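Local atomic coordinates of YCAC GENE product (Escherichia coli, PDB entry 1YAC), a protein that is probably a hydrolase of the isochorismatase family, assembled as an octamer, whose substrate specificity is unknown. Residues A[168-173]-A[185-190]. Numbering follows the deposited sequence.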
ATOM      1  N   VAL A 168      20.524  -5.075 -16.445  1.00  8.23           N
ATOM      2  CA  VAL A 168      21.441  -6.138 -16.890  1.00  8.38           C
ATOM      3  C   VAL A 168      21.657  -6.027 -18.420  1.00  8.69           C
ATOM      4  O   VAL A 168      22.795  -5.999 -18.902  1.00  8.75           O
ATOM      5  CB  VAL A 168      20.864  -7.568 -16.534  1.00  7.50           C
ATOM      6  CG1 VAL A 168      21.688  -8.684 -17.199  1.00  7.23           C
ATOM      7  CG2 VAL A 168      20.842  -7.780 -15.011  1.00  6.63           C
ATOM      8  N   ALA A 169      20.564  -5.915 -19.170  1.00  8.00           N
ATOM      9  CA  ALA A 169      20.654  -5.815 -20.618  1.00  8.48           C
ATOM     10  C   ALA A 169      21.465  -4.591 -21.053  1.00  9.48           C
ATOM     11  O   ALA A 169      22.284  -4.671 -21.974  1.00 11.10           O
ATOM     12  CB  ALA A 169      19.258  -5.773 -21.233  1.00  7.13           C
ATOM     13  N   CYS A 170      21.233  -3.462 -20.392  1.00  9.30           N
ATOM     14  CA  CYS A 170      21.923  -2.220 -20.729  1.00  9.66           C
ATOM     15  C   CYS A 170      23.406  -2.245 -20.403  1.00 10.44           C
ATOM     16  O   CYS A 170      24.226  -1.662 -21.132  1.00 10.76           O
ATOM     17  CB  CYS A 170      21.260  -1.030 -20.035  1.00  9.29           C
ATOM     18  SG  CYS A 170      19.660  -0.557 -20.727  1.00 10.58           S
ATOM     19  N   GLU A 171      23.757  -2.877 -19.287  1.00  9.95           N
ATOM     20  CA  GLU A 171      25.160  -2.956 -18.907  1.00  9.63           C
ATOM     21  C   GLU A 171      25.900  -3.911 -19.850  1.00 10.70           C
ATOM     22  O   GLU A 171      27.072  -3.705 -20.166  1.00 10.83           O
ATOM     23  CB  GLU A 171      25.304  -3.395 -17.451  1.00  8.49           C
ATOM     24  CG  GLU A 171      26.653  -3.015 -16.843  1.00  8.58           C
ATOM     25  CD  GLU A 171      26.645  -3.074 -15.335  1.00  9.06           C
ATOM     26  OE1 GLU A 171      26.297  -2.050 -14.730  1.00  8.72           O
ATOM     27  OE2 GLU A 171      26.996  -4.125 -14.753  1.00  8.77           O
ATOM     28  N   LEU A 172      25.212  -4.951 -20.304  1.00 11.20           N
ATOM     29  CA  LEU A 172      25.802  -5.916 -21.226  1.00 11.66           C
ATOM     30  C   LEU A 172      25.981  -5.329 -22.630  1.00 13.59           C
ATOM     31  O   LEU A 172      27.029  -5.518 -23.260  1.00 13.01           O
ATOM     32  CB  LEU A 172      24.921  -7.164 -21.331  1.00  9.82           C
ATOM     33  CG  LEU A 172      24.944  -8.146 -20.164  1.00  8.26           C
ATOM     34  CD1 LEU A 172      23.790  -9.125 -20.295  1.00 10.58           C
ATOM     35  CD2 LEU A 172      26.266  -8.879 -20.133  1.00  9.38           C
ATOM     36  N   HIS A 173      24.961  -4.631 -23.114  1.00 14.87           N
ATOM     37  CA  HIS A 173      24.980  -4.076 -24.453  1.00 17.74           C
ATOM     38  C   HIS A 173      25.954  -2.927 -24.607  1.00 18.44           C
ATOM     39  O   HIS A 173      26.609  -2.800 -25.649  1.00 19.12           O
ATOM     40  CB  HIS A 173      23.576  -3.610 -24.868  1.00 19.38           C
ATOM     41  CG  HIS A 173      23.375  -3.548 -26.352  1.00 22.07           C
ATOM     42  ND1 HIS A 173      23.184  -2.365 -27.032  1.00 24.03           N
ATOM     43  CD2 HIS A 173      23.282  -4.535 -27.277  1.00 22.75           C
ATOM     44  CE1 HIS A 173      22.972  -2.625 -28.312  1.00 23.00           C
ATOM     45  NE2 HIS A 173      23.025  -3.930 -28.487  1.00 24.48           N
ATOM     46  N   THR A 185      14.079  -4.591 -30.088  1.00 15.10           N
ATOM     47  CA  THR A 185      13.118  -5.686 -30.129  1.00 15.71           C
ATOM     48  C   THR A 185      12.945  -6.289 -28.741  1.00 15.61           C
ATOM     49  O   THR A 185      11.814  -6.521 -28.297  1.00 16.69           O
ATOM     50  CB  THR A 185      13.549  -6.777 -31.149  1.00 16.92           C
ATOM     51  OG1 THR A 185      13.518  -6.217 -32.465  1.00 19.92           O
ATOM     52  CG2 THR A 185      12.597  -7.969 -31.119  1.00 16.65           C
ATOM     53  N   LEU A 186      14.059  -6.500 -28.044  1.00 14.85           N
ATOM     54  CA  LEU A 186      14.026  -7.062 -26.693  1.00 14.02           C
ATOM     55  C   LEU A 186      13.204  -6.140 -25.789  1.00 12.47           C
ATOM     56  O   LEU A 186      12.340  -6.596 -25.041  1.00 11.65           O
ATOM     57  CB  LEU A 186      15.449  -7.199 -26.134  1.00 15.12           C
ATOM     58  CG  LEU A 186      15.582  -7.653 -24.668  1.00 16.51           C
ATOM     59  CD1 LEU A 186      15.291  -9.145 -24.567  1.00 14.74           C
ATOM     60  CD2 LEU A 186      16.993  -7.357 -24.149  1.00 16.87           C
ATOM     61  N   PHE A 187      13.465  -4.842 -25.879  1.00 11.34           N
ATOM     62  CA  PHE A 187      12.753  -3.866 -25.061  1.00 11.43           C
ATOM     63  C   PHE A 187      11.266  -3.793 -25.413  1.00 11.90           C
ATOM     64  O   PHE A 187      10.396  -3.807 -24.533  1.00 12.62           O
ATOM     65  CB  PHE A 187      13.410  -2.490 -25.201  1.00 11.79           C
ATOM     66  CG  PHE A 187      14.788  -2.394 -24.586  1.00 12.77           C
ATOM     67  CD1 PHE A 187      15.309  -3.432 -23.804  1.00 13.02           C
ATOM     68  CD2 PHE A 187      15.564  -1.253 -24.782  1.00 12.61           C
ATOM     69  CE1 PHE A 187      16.578  -3.334 -23.231  1.00 13.89           C
ATOM     70  CE2 PHE A 187      16.834  -1.146 -24.213  1.00 13.72           C
ATOM     71  CZ  PHE A 187      17.343  -2.191 -23.435  1.00 13.20           C
ATOM     72  N   SER A 188      10.973  -3.730 -26.703  1.00 11.80           N
ATOM     73  CA  SER A 188       9.590  -3.659 -27.162  1.00 13.67           C
ATOM     74  C   SER A 188       8.772  -4.884 -26.716  1.00 13.12           C
ATOM     75  O   SER A 188       7.611  -4.758 -26.324  1.00 12.68           O
ATOM     76  CB  SER A 188       9.562  -3.521 -28.696  1.00 15.26           C
ATOM     77  OG  SER A 188       8.231  -3.443 -29.185  1.00 20.87           O
ATOM     78  N   ASN A 189       9.404  -6.055 -26.744  1.00 11.90           N
ATOM     79  CA  ASN A 189       8.738  -7.294 -26.342  1.00 11.21           C
ATOM     80  C   ASN A 189       8.503  -7.422 -24.848  1.00 11.29           C
ATOM     81  O   ASN A 189       7.637  -8.184 -24.426  1.00 10.08           O
ATOM     82  CB  ASN A 189       9.550  -8.516 -26.791  1.00 11.36           C
ATOM     83  CG  ASN A 189       9.582  -8.666 -28.302  1.00 15.05           C
ATOM     84  OD1 ASN A 189       8.619  -8.316 -28.976  1.00 17.59           O
ATOM     85  ND2 ASN A 189      10.719  -9.036 -28.840  1.00 16.01           N
ATOM     86  N   HIS A 190       9.260  -6.660 -24.052  1.00  8.96           N
ATOM     87  CA  HIS A 190       9.160  -6.756 -22.604  1.00  8.05           C
ATOM     88  C   HIS A 190       8.859  -5.495 -21.794  1.00  8.19           C
ATOM     89  O   HIS A 190       8.825  -5.542 -20.566  1.00  8.75           O
ATOM     90  CB  HIS A 190      10.406  -7.462 -22.064  1.00  8.99           C
ATOM     91  CG  HIS A 190      10.552  -8.854 -22.581  1.00  9.85           C
ATOM     92  ND1 HIS A 190       9.712  -9.882 -22.206  1.00  9.35           N
ATOM     93  CD2 HIS A 190      11.414  -9.387 -23.480  1.00  9.61           C
ATOM     94  CE1 HIS A 190      10.060 -10.992 -22.838  1.00  9.89           C
ATOM     95  NE2 HIS A 190      11.088 -10.711 -23.616  1.00  8.77           N
TER
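The ring of Phe187 meets two side chains of helix 165-173 at the CE1 and CZ end of the ring. Ala169 CB lies at the ring edge, near its plane, 4.1 Å from Phe187 CE1. Cys170 SG approaches obliquely, 3.9 Å from Phe187 CZ; it stands 5.2 Å from the ring centroid and 68° off the ring normal, a sulfur-aromatic contact. The Phe187 CA-CB bond does not aim at the other helix, yet with CG beside the backbone N (chi1 -69°) and anti to the carbonyl carbon the end of the ring comes nearer to helix 165-173. The ring of Phe166 also meets it, the planes at about 45°, and Tyr194 of helix 192-204 touches the Phe187 side chain.

Leu186 supplies the other apolar touch, its CD2 methyl reaching Ala169 CB at 4.0 Å. The single methyl of Ala169 is thus shared by a leucine branch and the aromatic edge. No hydrogen bond crosses between 168-173 and 185-190, and only 117 Å² is buried, which indicates a small, wholly apolar junction. Axes 12.3 Å apart fit helices bridged by side-chain ends rather than by close backbones. Outside the pair, Leu186 touches Asp45 of helix 33-49, and Cys170 packs on Val117 of a neighbouring subunit.

At 177° between their axes, these segments form an antiparallel helix pair late in the chain, following the last strand of the parallel sheet in this three-layer alpha-beta-alpha sandwich.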